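Mll7089 protein (Mesorhizobium loti, PDB 2OZ8) is a putative mandelate racemase of the enolase superfamily that probably binds magnesium and may act as a hydro-lyase. Local coordinates at the interface of chains A and B. Residues are numbered along the deposited sequence; one frame, centred on the assembly and turned at random. Chains: chain A/B, Mll7089 protein.

The interface of chains A and B. Residues chain A 58, 62, 363; chain B 58, 62, 65-66.
With CG anti to the backbone N (chi1 177°) and the chain straight until it bends at chi3, A:Arg363 reaches from a loop of chain A to B:Glu62, on helix 60-70 of chain B. B:Glu62 also sets its CG anti to its backbone N but bends at chi2, which turns the carboxylate to meet the arginine. The two groups join end-on, in the classic fork of arginine and glutamate. NH1 of A:Arg363 donates to OE2 of B:Glu62 at 2.7 Å, a nearly straight bond that uses the syn lone pair and lies almost in the guanidinium plane. Its companion, NH2 of A:Arg363 to OE1 of B:Glu62 at 2.6 Å, is also a salt bridge; it is somewhat more bent and tilted from both planes, though it too arrives on the syn side. The guanidinium and carboxylate planes are 16° apart, nearly coplanar, and having both ends gripped should restrain either group from turning.

Arginine suits this place because its long chain presents two parallel N-H donors, and glutamate because its two oxygens match them. An alanine in place of A:Arg363 would probably leave the B:Glu62 carboxylate without its charged mate and set it free to turn. B:Ser65, nearly one helical turn further along, is small enough that the guanidinium can probably approach: the hydroxyl OG of B:Ser65 lies 3.3 Å from NH2 of A:Arg363, a polar neighbour at the flank of the guanidinium.

A proline CB from the opposite chain lies beside each carboxylate. A:Pro58 brings its ring carbon CB to 3.7 Å from OE2 of B:Glu62, a compact, rigid apolar surface that adds no competing side-chain donor. The two-fold symmetry of the interface repeats each contact with the chains exchanged, although the structure alone does not show that this pairing is the biological one. If both glutamates are charged they would repel, and the arginine on B:Glu62, with its symmetry twin on A:Glu62, is likely to offset this; OE2 of A:Glu62 stands 6.0 Å from OE2 of B:Glu62 and 3.5 Å from CB of B:Pro58.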
loop_
_atom_site.group_PDB
_atom_site.type_symbol
_atom_site.label_atom_id
_atom_site.label_comp_id
_atom_site.label_asym_id
_atom_site.label_seq_id
_atom_site.Cartn_x
_atom_site.Cartn_y
_atom_site.Cartn_z
ATOM N N PRO A 58 13.102 44.653 10.525
ATOM C CA PRO A 58 13.752 45.484 11.526
ATOM C C PRO A 58 14.577 46.609 10.844
ATOM O O PRO A 58 14.533 46.752 9.597
ATOM C CB PRO A 58 14.654 44.494 12.281
ATOM C CG PRO A 58 14.908 43.399 11.329
ATOM C CD PRO A 58 13.679 43.304 10.453
ATOM N N GLU A 62 19.822 46.294 11.933
ATOM C CA GLU A 62 19.519 44.985 12.457
ATOM C C GLU A 62 19.673 43.941 11.301
ATOM O O GLU A 62 20.329 42.914 11.483
ATOM C CB GLU A 62 18.137 44.988 13.123
ATOM C CG GLU A 62 17.759 43.754 13.964
ATOM C CD GLU A 62 18.864 43.231 14.952
ATOM O OE1 GLU A 62 19.773 43.992 15.436
ATOM O OE2 GLU A 62 18.813 42.015 15.236
ATOM N N ARG A 363 12.646 51.455 11.340
ATOM C CA ARG A 363 11.304 50.881 11.302
ATOM C C ARG A 363 10.255 51.916 11.741
ATOM O O ARG A 363 10.347 52.464 12.853
ATOM C CB ARG A 363 11.211 49.579 12.139
ATOM C CG ARG A 363 9.744 48.937 12.208
ATOM C CD ARG A 363 9.697 47.589 12.968
ATOM N NE ARG A 363 10.337 47.703 14.268
ATOM C CZ ARG A 363 11.129 46.793 14.849
ATOM N NH1 ARG A 363 11.373 45.604 14.279
ATOM N NH2 ARG A 363 11.661 47.072 16.043
ATOM N N PRO B 58 18.430 39.405 19.496
ATOM C CA PRO B 58 18.633 40.835 19.297
ATOM C C PRO B 58 18.511 41.560 20.643
ATOM O O PRO B 58 18.276 40.895 21.664
ATOM C CB PRO B 58 17.481 41.190 18.359
ATOM C CG PRO B 58 16.396 40.257 18.791
ATOM C CD PRO B 58 17.131 38.968 18.971
ATOM N N GLU B 62 14.273 45.234 20.926
ATOM C CA GLU B 62 13.875 44.538 19.703
ATOM C C GLU B 62 12.952 43.316 19.993
ATOM O O GLU B 62 11.934 43.142 19.319
ATOM C CB GLU B 62 15.103 44.089 18.885
ATOM C CG GLU B 62 14.757 43.580 17.440
ATOM C CD GLU B 62 13.857 44.548 16.608
ATOM O OE1 GLU B 62 13.783 45.766 16.886
ATOM O OE2 GLU B 62 13.187 44.090 15.675
ATOM N N SER B 65 9.592 44.673 21.067
ATOM C CA SER B 65 8.779 45.378 20.113
ATOM C C SER B 65 8.122 44.370 19.210
ATOM O O SER B 65 7.017 44.591 18.757
ATOM C CB SER B 65 9.601 46.380 19.311
ATOM O OG SER B 65 9.095 46.486 17.990
ATOM N N VAL B 66 8.822 43.279 18.934
ATOM C CA VAL B 66 8.320 42.224 18.077
ATOM C C VAL B 66 7.224 41.428 18.795
ATOM O O VAL B 66 6.210 41.049 18.194
ATOM C CB VAL B 66 9.444 41.278 17.692
ATOM C CG1 VAL B 66 8.877 39.923 17.193
ATOM C CG2 VAL B 66 10.376 41.957 16.643
#